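Occlusion-derived virus envelope protein E66 (Autographa californica nucleopolyhedrovirus, PDB 3VSN) cleaves non-sulfated chondroitin as a polysaccharide lyase of the viral envelope and is essential for oral infection of the insect host. Local coordinates at residues 322-327 / 343-348; 429-434 / 588-593; 606-611 / 650-655; 612-617 / 639-644. One frame throughout, in Å; residues are numbered along the deposited sequence.

In the fold
Along the chain contact 1 closes first, contact 2 opens at strand 426-434 and closes at the 588-593 hairpin, and contact 3 follows with contact 4 nested inside its loop. Centres of contacts 1, 2 and 3 lie 13 to 14 Å apart; contact 4 is 12 Å from contact 3 and 25 Å from contact 1. Contacts 2 and 3 share a seven-stranded antiparallel sheet, through strands 584-589, 592-597 and 654-658. Glu608 of contact 3 salt-bridges Lys326 and Arg345 of contact 1, and Trp592 of contact 2 packs on Ile612 of contact 4. The series runs from contact 1, whose Leu346 side chain is about 10 Å from those of His246 and Glu350, to the C-terminal sheets.

Contact 1 (322-327 / 343-348); sequences ADYSKV and TNRLAY
Arg345 reaches across to the loop 322-327 with one arm of its guanidinium group, NH2 donating to Tyr324 O at 2.9 Å. The N-H...O angle of 143° makes this a bent bond; the oxygen lies close to the guanidinium plane, while the nitrogen is tilted out of the carbonyl plane. The same NH2 sits at the edge of the Tyr324 ring, 3.8 Å from CD1, with ring and guanidinium planes 64° apart, so the two groups do not stack. A bend at chi3 (-58°) turns the arginine chain back over Thr343, whose OG1 lies above the centre of one guanidinium face. That oxygen also accepts from Arg345 N, forming an ST turn at the start of the type I turn 343-346. Lys326 crosses Thr343 at about a right angle, its CG 3.9 Å from Thr343 CB, and extends beyond its chi2 bend until NZ donates to Asp323 O at 2.7 Å. Farther along, Leu346 CD1 meets the backbone of Ser325, 3.8 Å from its O. Lys326 and Val327 both face Ala322 in a G1 bulge within the 318-322/327-331 hairpin. Lys326 NZ and Arg345 NH2 come within 4.4 Å, and both form salt bridges to Glu608 OE2; the shared carboxylate oxygen probably helps balance the two positive charges and ties both loops to segment 606-611.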
# COMPACT_ATOMS: atom_id res chain seq x y z
N ALA A 322 11.04 -0.94 -6.92
CA ALA A 322 11.87 -1.08 -5.74
C ALA A 322 12.66 -2.36 -5.93
O ALA A 322 12.13 -3.46 -5.73
CB ALA A 322 11.00 -1.13 -4.49
N ASP A 323 13.91 -2.22 -6.36
CA ASP A 323 14.70 -3.35 -6.87
C ASP A 323 15.20 -4.32 -5.79
O ASP A 323 15.51 -5.47 -6.09
CB ASP A 323 15.89 -2.84 -7.69
CG ASP A 323 15.47 -2.08 -8.94
OD1 ASP A 323 14.29 -2.16 -9.36
OD2 ASP A 323 16.34 -1.39 -9.51
N TYR A 324 15.31 -3.84 -4.56
CA TYR A 324 15.74 -4.68 -3.44
C TYR A 324 14.56 -5.28 -2.68
O TYR A 324 14.59 -6.46 -2.30
CB TYR A 324 16.58 -3.86 -2.46
CG TYR A 324 18.01 -3.64 -2.88
CD1 TYR A 324 18.97 -4.64 -2.70
CD2 TYR A 324 18.41 -2.42 -3.43
CE1 TYR A 324 20.29 -4.44 -3.07
CE2 TYR A 324 19.73 -2.21 -3.81
CZ TYR A 324 20.66 -3.22 -3.62
OH TYR A 324 21.97 -3.01 -3.99
N SER A 325 13.54 -4.47 -2.43
CA SER A 325 12.36 -4.88 -1.67
C SER A 325 11.36 -5.63 -2.53
O SER A 325 10.48 -6.32 -2.02
CB SER A 325 11.69 -3.66 -1.03
OG SER A 325 12.59 -2.99 -0.17
N LYS A 326 11.51 -5.49 -3.85
CA LYS A 326 10.77 -6.24 -4.88
C LYS A 326 9.32 -5.79 -5.07
O LYS A 326 8.38 -6.54 -4.77
CB LYS A 326 10.86 -7.77 -4.67
CG LYS A 326 12.25 -8.32 -4.33
CD LYS A 326 13.30 -7.94 -5.36
CE LYS A 326 14.65 -8.53 -5.01
NZ LYS A 326 15.70 -8.21 -6.02
N VAL A 327 9.14 -4.57 -5.56
CA VAL A 327 7.82 -4.06 -5.92
C VAL A 327 7.92 -3.36 -7.27
O VAL A 327 8.82 -2.54 -7.48
CB VAL A 327 7.24 -3.09 -4.85
CG1 VAL A 327 5.87 -2.58 -5.26
CG2 VAL A 327 7.14 -3.77 -3.48
N THR A 343 11.71 -12.04 -2.17
CA THR A 343 13.13 -12.16 -1.84
C THR A 343 13.27 -12.94 -0.54
O THR A 343 12.45 -12.80 0.36
CB THR A 343 13.84 -10.78 -1.73
OG1 THR A 343 15.18 -10.97 -1.23
CG2 THR A 343 13.09 -9.82 -0.79
N ASN A 344 14.30 -13.78 -0.46
CA ASN A 344 14.61 -14.49 0.79
C ASN A 344 14.88 -13.56 1.98
O ASN A 344 14.82 -13.99 3.13
CB ASN A 344 15.79 -15.44 0.58
CG ASN A 344 17.00 -14.75 -0.00
OD1 ASN A 344 17.28 -14.87 -1.20
ND2 ASN A 344 17.71 -14.00 0.82
N ARG A 345 15.17 -12.29 1.70
CA ARG A 345 15.41 -11.28 2.74
C ARG A 345 14.16 -10.79 3.47
O ARG A 345 14.26 -10.24 4.57
CB ARG A 345 16.13 -10.06 2.15
CG ARG A 345 17.58 -10.28 1.77
CD ARG A 345 18.24 -8.96 1.40
NE ARG A 345 17.55 -8.31 0.29
CZ ARG A 345 17.85 -8.49 -0.99
NH1 ARG A 345 18.84 -9.30 -1.34
NH2 ARG A 345 17.15 -7.85 -1.92
N LEU A 346 12.99 -10.96 2.86
CA LEU A 346 11.75 -10.42 3.42
C LEU A 346 10.65 -11.46 3.48
O LEU A 346 10.60 -12.37 2.66
CB LEU A 346 11.28 -9.19 2.63
CG LEU A 346 12.18 -7.94 2.61
CD1 LEU A 346 11.70 -6.95 1.56
CD2 LEU A 346 12.24 -7.28 3.98
N ALA A 347 9.76 -11.32 4.47
CA ALA A 347 8.61 -12.20 4.61
C ALA A 347 7.75 -12.14 3.35
O ALA A 347 7.58 -11.07 2.76
CB ALA A 347 7.78 -11.81 5.82
N TYR A 348 7.23 -13.28 2.93
CA TYR A 348 6.23 -13.31 1.87
C TYR A 348 4.83 -13.21 2.45
O TYR A 348 3.87 -12.95 1.73
CB TYR A 348 6.38 -14.55 0.97
CG TYR A 348 5.96 -15.86 1.60
CD1 TYR A 348 6.89 -16.69 2.23
CD2 TYR A 348 4.63 -16.29 1.54
CE1 TYR A 348 6.51 -17.91 2.79
CE2 TYR A 348 4.24 -17.50 2.10
CZ TYR A 348 5.18 -18.30 2.72
OH TYR A 348 4.79 -19.50 3.27

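Contact 2 (429-434 / 588-593); sequences LVYAKF and FNYPWV
Leu429 fills the buried end of this contact, together with Phe588 and Val593, directing its two methyl groups to different parts of the 588-593 hairpin. CD2 of Leu429 lies 3.7 Å from Tyr590 CD2, whereas its CD1 approaches Phe588 CD1 at 4.2 Å. Leu429 CB meets Val593 CB at 4.1 Å, extending the apolar patch along the second hairpin strand. With CG anti to the backbone N (chi1 176°), the leucine branch heads toward Tyr590, and CD2 ends at Trp592 O. The chain reverses at 590-591, with a cis peptide before Pro591, and Asn589 and Trp592 exchange backbone hydrogen bonds. This is packing between two antiparallel sheets: strand 426-434 belongs to one, and strands 584-589 and 592-597 to the other. No hydrogen bond joins the segments. Toward the partly exposed side, contact passes to Tyr431 and Tyr590, an offset edge-to-face pair with the edge of Tyr431 turned toward the face of Tyr590, centroids 5.5 Å apart and planes at 81°. Tyr431 CB touches Tyr590 CE2 at 3.6 Å, and Tyr590 OH lies at the Tyr431 ring edge, 3.4 Å from CD2. Beyond Tyr431, the rest of segment 429-434 runs away from the hairpin. Lys443 makes cation-pi contacts with both tyrosines.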
# COMPACT_ATOMS: atom_id res chain seq x y z
N LEU A 429 10.26 -10.44 -12.88
CA LEU A 429 10.56 -11.85 -13.02
C LEU A 429 10.81 -12.43 -11.63
O LEU A 429 11.75 -12.01 -10.96
CB LEU A 429 11.80 -12.04 -13.90
CG LEU A 429 12.34 -13.46 -14.10
CD1 LEU A 429 11.29 -14.38 -14.71
CD2 LEU A 429 13.60 -13.43 -14.96
N VAL A 430 9.96 -13.36 -11.22
CA VAL A 430 9.99 -13.91 -9.87
C VAL A 430 10.23 -15.42 -9.91
O VAL A 430 9.57 -16.14 -10.65
CB VAL A 430 8.67 -13.64 -9.11
CG1 VAL A 430 8.72 -14.23 -7.71
CG2 VAL A 430 8.37 -12.15 -9.05
N TYR A 431 11.18 -15.87 -9.10
CA TYR A 431 11.38 -17.29 -8.82
C TYR A 431 11.15 -17.44 -7.33
O TYR A 431 11.86 -16.84 -6.52
CB TYR A 431 12.81 -17.71 -9.20
CG TYR A 431 13.19 -19.16 -8.93
CD1 TYR A 431 12.23 -20.18 -8.88
CD2 TYR A 431 14.53 -19.51 -8.76
CE1 TYR A 431 12.60 -21.50 -8.65
CE2 TYR A 431 14.91 -20.83 -8.54
CZ TYR A 431 13.94 -21.82 -8.48
OH TYR A 431 14.33 -23.12 -8.25
N ALA A 432 10.14 -18.22 -6.98
CA ALA A 432 9.73 -18.35 -5.59
C ALA A 432 9.38 -19.79 -5.23
O ALA A 432 8.93 -20.56 -6.08
CB ALA A 432 8.56 -17.43 -5.29
N LYS A 433 9.62 -20.14 -3.97
CA LYS A 433 9.15 -21.40 -3.40
C LYS A 433 8.71 -21.16 -1.96
O LYS A 433 9.42 -20.51 -1.18
CB LYS A 433 10.23 -22.49 -3.49
CG LYS A 433 9.75 -23.87 -3.08
CD LYS A 433 10.83 -24.93 -3.24
CE LYS A 433 10.29 -26.33 -3.00
NZ LYS A 433 11.35 -27.36 -3.17
N PHE A 434 7.54 -21.69 -1.62
CA PHE A 434 6.92 -21.44 -0.32
C PHE A 434 6.64 -22.75 0.41
O PHE A 434 5.70 -23.48 0.05
CB PHE A 434 5.61 -20.65 -0.50
CG PHE A 434 5.71 -19.48 -1.44
CD1 PHE A 434 6.16 -18.24 -0.99
CD2 PHE A 434 5.33 -19.60 -2.78
CE1 PHE A 434 6.23 -17.15 -1.85
CE2 PHE A 434 5.40 -18.52 -3.64
CZ PHE A 434 5.85 -17.29 -3.17
N PHE A 588 12.24 -12.23 -20.90
CA PHE A 588 12.43 -12.94 -19.66
C PHE A 588 13.36 -14.09 -19.99
O PHE A 588 13.03 -14.95 -20.80
CB PHE A 588 11.09 -13.46 -19.12
CG PHE A 588 10.06 -12.39 -18.88
CD1 PHE A 588 9.98 -11.74 -17.64
CD2 PHE A 588 9.16 -12.03 -19.88
CE1 PHE A 588 9.03 -10.75 -17.41
CE2 PHE A 588 8.21 -11.03 -19.66
CZ PHE A 588 8.15 -10.40 -18.42
N ASN A 589 14.55 -14.10 -19.39
CA ASN A 589 15.49 -15.20 -19.59
C ASN A 589 16.22 -15.46 -18.29
O ASN A 589 17.37 -15.08 -18.12
CB ASN A 589 16.48 -14.90 -20.73
CG ASN A 589 17.30 -16.12 -21.12
OD1 ASN A 589 16.85 -17.26 -20.99
ND2 ASN A 589 18.52 -15.89 -21.60
N TYR A 590 15.51 -16.10 -17.37
CA TYR A 590 15.99 -16.27 -16.01
C TYR A 590 17.49 -16.62 -15.96
O TYR A 590 17.91 -17.58 -16.61
CB TYR A 590 15.17 -17.32 -15.25
CG TYR A 590 15.45 -17.22 -13.78
CD1 TYR A 590 16.49 -17.94 -13.20
CD2 TYR A 590 14.73 -16.34 -12.99
CE1 TYR A 590 16.78 -17.81 -11.86
CE2 TYR A 590 15.01 -16.20 -11.64
CZ TYR A 590 16.03 -16.94 -11.09
OH TYR A 590 16.31 -16.80 -9.75
N PRO A 591 18.28 -15.87 -15.16
CA PRO A 591 17.91 -14.87 -14.15
C PRO A 591 17.69 -13.44 -14.65
O PRO A 591 17.34 -12.56 -13.85
CB PRO A 591 19.10 -14.91 -13.19
CG PRO A 591 20.26 -15.20 -14.08
CD PRO A 591 19.74 -16.13 -15.15
N TRP A 592 17.89 -13.21 -15.94
CA TRP A 592 17.82 -11.86 -16.51
C TRP A 592 16.44 -11.47 -16.96
O TRP A 592 15.67 -12.31 -17.44
CB TRP A 592 18.82 -11.72 -17.65
CG TRP A 592 20.24 -11.76 -17.14
CD1 TRP A 592 21.11 -12.84 -17.11
CD2 TRP A 592 20.98 -10.66 -16.51
NE1 TRP A 592 22.31 -12.49 -16.54
CE2 TRP A 592 22.30 -11.19 -16.16
CE3 TRP A 592 20.70 -9.32 -16.23
CZ2 TRP A 592 23.27 -10.41 -15.56
CZ3 TRP A 592 21.69 -8.55 -15.62
CH2 TRP A 592 22.94 -9.08 -15.29
N VAL A 593 16.12 -10.19 -16.79
CA VAL A 593 14.91 -9.61 -17.37
C VAL A 593 15.31 -8.32 -18.08
O VAL A 593 16.22 -7.61 -17.63
CB VAL A 593 13.79 -9.39 -16.31
CG1 VAL A 593 14.15 -8.28 -15.34
CG2 VAL A 593 12.45 -9.10 -16.98

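Contact 3 (606-611 / 650-655); sequences ANEDTT and FDLQFI
Water 1 joins the two backbones, donating to Asp609 O at 2.8 Å and to Leu652 O at 2.9 Å. It supplies a polar link where no direct hydrogen bond crosses between the segments. On one side of this bridge Leu652 packs against the aliphatic part of Glu608: Leu652 CD1 lies 3.8 Å from both CB and CG of Glu608, the two side chains meeting at a slant. Glu608 CG stands opposite the carbonyl carbon (chi1 -58°) and the chain then extends, carrying the carboxylate beyond the leucine to salt bridges with Lys326 and Arg345. On the other side, Phe654 turns its ring edge to Asp609 O and Thr610 C, both near the ring plane. Phe654 CZ is 3.4 Å from Thr610 C and 3.5 Å from Thr611 C, while Phe654 CE1 is 3.5 Å from Asp609 O. Strand 654-658 runs beside strand 600-605, with Phe654 paired to Phe603 through the backbone, while 606-611 leads away from strand 600-605 toward strand 611-613. Phe654 also touches Leu645 of strand 642-645, in the adjoining three-stranded sheet.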
# COMPACT_ATOMS: atom_id res chain seq x y z
N ALA A 606 17.99 -11.44 -11.38
CA ALA A 606 17.30 -11.87 -10.16
C ALA A 606 18.30 -12.28 -9.07
O ALA A 606 17.93 -12.39 -7.90
CB ALA A 606 16.33 -13.01 -10.46
N ASN A 607 19.55 -12.49 -9.47
CA ASN A 607 20.65 -12.72 -8.52
C ASN A 607 21.24 -11.41 -7.99
O ASN A 607 22.13 -11.43 -7.14
CB ASN A 607 21.74 -13.58 -9.17
CG ASN A 607 21.25 -14.98 -9.49
OD1 ASN A 607 20.54 -15.60 -8.69
ND2 ASN A 607 21.60 -15.48 -10.67
N GLU A 608 20.73 -10.29 -8.50
CA GLU A 608 21.13 -8.94 -8.08
C GLU A 608 22.60 -8.62 -8.42
O GLU A 608 23.26 -7.83 -7.73
CB GLU A 608 20.80 -8.69 -6.60
CG GLU A 608 19.32 -8.87 -6.28
CD GLU A 608 19.00 -8.86 -4.79
OE1 GLU A 608 19.86 -9.27 -3.98
OE2 GLU A 608 17.88 -8.45 -4.43
N ASP A 609 23.09 -9.23 -9.49
CA ASP A 609 24.42 -8.96 -10.01
C ASP A 609 24.59 -7.47 -10.29
O ASP A 609 23.71 -6.83 -10.86
CB ASP A 609 24.67 -9.75 -11.30
CG ASP A 609 24.78 -11.25 -11.06
OD1 ASP A 609 24.56 -11.72 -9.93
OD2 ASP A 609 25.10 -11.97 -12.03
N THR A 610 25.73 -6.92 -9.88
CA THR A 610 26.04 -5.51 -10.15
C THR A 610 26.89 -5.36 -11.41
O THR A 610 27.25 -4.25 -11.80
CB THR A 610 26.73 -4.84 -8.94
OG1 THR A 610 27.92 -5.56 -8.62
CG2 THR A 610 25.79 -4.83 -7.73
N THR A 611 27.21 -6.49 -12.03
CA THR A 611 27.85 -6.50 -13.35
C THR A 611 27.00 -7.30 -14.34
O THR A 611 26.30 -8.23 -13.94
CB THR A 611 29.28 -7.09 -13.30
OG1 THR A 611 29.23 -8.43 -12.80
CG2 THR A 611 30.19 -6.24 -12.41
N PHE A 650 20.77 2.04 -4.33
CA PHE A 650 19.30 2.14 -4.33
C PHE A 650 18.66 1.29 -5.43
O PHE A 650 17.58 0.73 -5.23
CB PHE A 650 18.85 3.60 -4.49
CG PHE A 650 19.57 4.57 -3.59
CD1 PHE A 650 19.15 4.77 -2.28
CD2 PHE A 650 20.65 5.31 -4.06
CE1 PHE A 650 19.81 5.67 -1.45
CE2 PHE A 650 21.31 6.22 -3.24
CZ PHE A 650 20.89 6.40 -1.93
N ASP A 651 19.32 1.21 -6.58
CA ASP A 651 18.74 0.61 -7.79
C ASP A 651 19.69 -0.41 -8.41
O ASP A 651 20.90 -0.24 -8.33
CB ASP A 651 18.44 1.71 -8.81
CG ASP A 651 17.43 2.73 -8.31
OD1 ASP A 651 16.30 2.34 -7.96
OD2 ASP A 651 17.76 3.93 -8.29
N LEU A 652 19.13 -1.45 -9.03
CA LEU A 652 19.94 -2.55 -9.57
C LEU A 652 19.77 -2.78 -11.08
O LEU A 652 20.18 -3.82 -11.60
CB LEU A 652 19.65 -3.84 -8.81
CG LEU A 652 20.13 -3.91 -7.35
CD1 LEU A 652 19.49 -5.08 -6.62
CD2 LEU A 652 21.65 -3.99 -7.29
N GLN A 653 19.19 -1.80 -11.77
CA GLN A 653 18.95 -1.93 -13.20
C GLN A 653 20.06 -1.29 -14.03
O GLN A 653 20.47 -0.15 -13.77
CB GLN A 653 17.60 -1.32 -13.58
CG GLN A 653 16.41 -2.06 -12.99
CD GLN A 653 15.08 -1.39 -13.28
OE1 GLN A 653 14.87 -0.84 -14.36
NE2 GLN A 653 14.17 -1.44 -12.31
N PHE A 654 20.55 -2.04 -15.02
CA PHE A 654 21.50 -1.52 -15.99
C PHE A 654 20.72 -0.81 -17.09
O PHE A 654 19.86 -1.42 -17.73
CB PHE A 654 22.32 -2.67 -16.61
CG PHE A 654 23.07 -3.49 -15.60
CD1 PHE A 654 22.44 -4.55 -14.94
CD2 PHE A 654 24.40 -3.22 -15.32
CE1 PHE A 654 23.13 -5.30 -14.00
CE2 PHE A 654 25.10 -3.98 -14.39
CZ PHE A 654 24.47 -5.02 -13.73
N ILE A 655 21.01 0.47 -17.30
CA ILE A 655 20.30 1.26 -18.30
C ILE A 655 21.24 1.63 -19.44
O ILE A 655 22.35 2.12 -19.22
CB ILE A 655 19.66 2.52 -17.67
CG1 ILE A 655 18.69 2.11 -16.54
CG2 ILE A 655 18.92 3.33 -18.74
CD1 ILE A 655 18.30 3.25 -15.62
O HOH W 1 20.97 -6.64 -11.59

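Contact 4 (612-617 / 639-644); sequences IPFSVI and YGNGFK
Ile612 and Phe643 form an antiparallel hydrogen-bonded pair, with Ile612 N donating to Phe643 O and Phe643 N to Ile612 O, both at 2.9 Å and with N-H...O angles of 159° and 161°. A third backbone bond follows from Phe614 N to Asn641 O, nearly straight at 171° and directed to a lone pair in the carbonyl plane. Between these bonds Pro613 and Gly642 form a non-hydrogen-bonded pair, their CA atoms 4.1 Å apart. Gly642 CA approaches Ile612 O closely enough for a CA-H...O contact, and it also packs on the Phe614 ring: CA sits over the centre of one face of that ring, 3.7 Å from the centroid, in a CH-pi contact. Phe614 CG stands opposite its own carbonyl carbon, a turn that lays the ring over Gly642. Here strand 611-613 leads directly into helix 614-623, with Pro613 at the N-cap, while residues 640-641 make the turn between strands 636-639 and 642-645. Strand 642-645 is the central member of this three-stranded antiparallel sheet. Phe614 turns one edge toward the face of Phe643 in an offset edge-to-face pair, with CE1 3.5 Å from Phe643 CE2. Ile617, one helical turn on, brings CD1 to 3.7 Å from Phe643 CD2. Ile612 CG2 meets the Phe643 ring near its plane, at the edge, and approaches CB of the same residue to 3.9 Å. At the exposed end Asn641 OD1 lies in the Phe614 ring plane, while water 2 accepts from Ser615 N and donates to Asn641 O.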
# COMPACT_ATOMS: atom_id res chain seq x y z
N ILE A 612 27.05 -6.91 -15.61
CA ILE A 612 26.34 -7.60 -16.70
C ILE A 612 27.33 -7.87 -17.84
O ILE A 612 28.00 -6.95 -18.31
CB ILE A 612 25.12 -6.79 -17.21
CG1 ILE A 612 24.34 -7.58 -18.27
CG2 ILE A 612 25.53 -5.42 -17.74
CD1 ILE A 612 23.01 -6.95 -18.65
N PRO A 613 27.44 -9.15 -18.27
CA PRO A 613 28.37 -9.47 -19.36
C PRO A 613 27.91 -8.94 -20.71
O PRO A 613 26.70 -8.86 -20.96
CB PRO A 613 28.38 -11.01 -19.37
CG PRO A 613 27.83 -11.42 -18.04
CD PRO A 613 26.82 -10.36 -17.71
N PHE A 614 28.87 -8.60 -21.58
CA PHE A 614 28.56 -8.20 -22.95
C PHE A 614 27.70 -9.26 -23.64
O PHE A 614 26.78 -8.92 -24.39
CB PHE A 614 29.84 -8.01 -23.79
CG PHE A 614 30.68 -6.82 -23.40
CD1 PHE A 614 30.14 -5.53 -23.37
CD2 PHE A 614 32.03 -6.98 -23.12
CE1 PHE A 614 30.93 -4.44 -23.02
CE2 PHE A 614 32.82 -5.89 -22.77
CZ PHE A 614 32.27 -4.62 -22.72
N SER A 615 28.00 -10.53 -23.37
CA SER A 615 27.32 -11.65 -24.03
C SER A 615 25.85 -11.79 -23.65
O SER A 615 25.03 -12.23 -24.46
CB SER A 615 28.07 -12.97 -23.79
OG SER A 615 28.10 -13.31 -22.41
N VAL A 616 25.51 -11.40 -22.42
CA VAL A 616 24.11 -11.41 -21.97
C VAL A 616 23.31 -10.36 -22.74
O VAL A 616 22.20 -10.63 -23.20
CB VAL A 616 24.00 -11.20 -20.44
CG1 VAL A 616 22.56 -10.92 -20.02
CG2 VAL A 616 24.52 -12.43 -19.70
N ILE A 617 23.90 -9.18 -22.89
CA ILE A 617 23.29 -8.11 -23.67
C ILE A 617 23.10 -8.54 -25.13
O ILE A 617 22.01 -8.39 -25.69
CB ILE A 617 24.12 -6.80 -23.58
CG1 ILE A 617 24.20 -6.33 -22.12
CG2 ILE A 617 23.52 -5.72 -24.47
CD1 ILE A 617 25.26 -5.28 -21.85
N TYR A 639 33.57 -2.67 -17.39
CA TYR A 639 34.27 -3.28 -16.28
C TYR A 639 34.38 -4.77 -16.58
O TYR A 639 33.37 -5.44 -16.75
CB TYR A 639 33.46 -3.07 -15.00
CG TYR A 639 34.07 -3.66 -13.75
CD1 TYR A 639 33.73 -4.95 -13.32
CD2 TYR A 639 34.98 -2.93 -12.98
CE1 TYR A 639 34.28 -5.49 -12.17
CE2 TYR A 639 35.54 -3.46 -11.83
CZ TYR A 639 35.18 -4.74 -11.43
OH TYR A 639 35.74 -5.26 -10.29
N GLY A 640 35.61 -5.28 -16.67
CA GLY A 640 35.82 -6.66 -17.11
C GLY A 640 35.17 -6.90 -18.46
O GLY A 640 35.22 -6.03 -19.34
N ASN A 641 34.53 -8.05 -18.62
CA ASN A 641 33.90 -8.40 -19.89
C ASN A 641 32.43 -7.97 -19.96
O ASN A 641 31.57 -8.72 -20.40
CB ASN A 641 34.03 -9.91 -20.15
CG ASN A 641 33.97 -10.26 -21.63
OD1 ASN A 641 34.31 -9.44 -22.49
ND2 ASN A 641 33.55 -11.48 -21.93
N GLY A 642 32.16 -6.75 -19.51
CA GLY A 642 30.80 -6.22 -19.50
C GLY A 642 30.73 -4.85 -18.85
O GLY A 642 31.66 -4.05 -19.00
N PHE A 643 29.64 -4.59 -18.14
CA PHE A 643 29.42 -3.31 -17.48
C PHE A 643 29.15 -3.49 -15.99
O PHE A 643 28.63 -4.52 -15.58
CB PHE A 643 28.23 -2.56 -18.09
CG PHE A 643 28.40 -2.24 -19.54
CD1 PHE A 643 28.99 -1.04 -19.94
CD2 PHE A 643 27.94 -3.12 -20.52
CE1 PHE A 643 29.14 -0.74 -21.28
CE2 PHE A 643 28.09 -2.82 -21.86
CZ PHE A 643 28.69 -1.63 -22.25
N LYS A 644 29.50 -2.48 -15.21
CA LYS A 644 29.26 -2.47 -13.78
C LYS A 644 28.43 -1.23 -13.46
O LYS A 644 28.67 -0.17 -14.02
CB LYS A 644 30.59 -2.44 -13.04
CG LYS A 644 30.51 -2.40 -11.52
CD LYS A 644 31.91 -2.50 -10.94
CE LYS A 644 31.93 -2.21 -9.45
NZ LYS A 644 31.29 -3.32 -8.69
O HOH W 2 30.70 -11.26 -22.10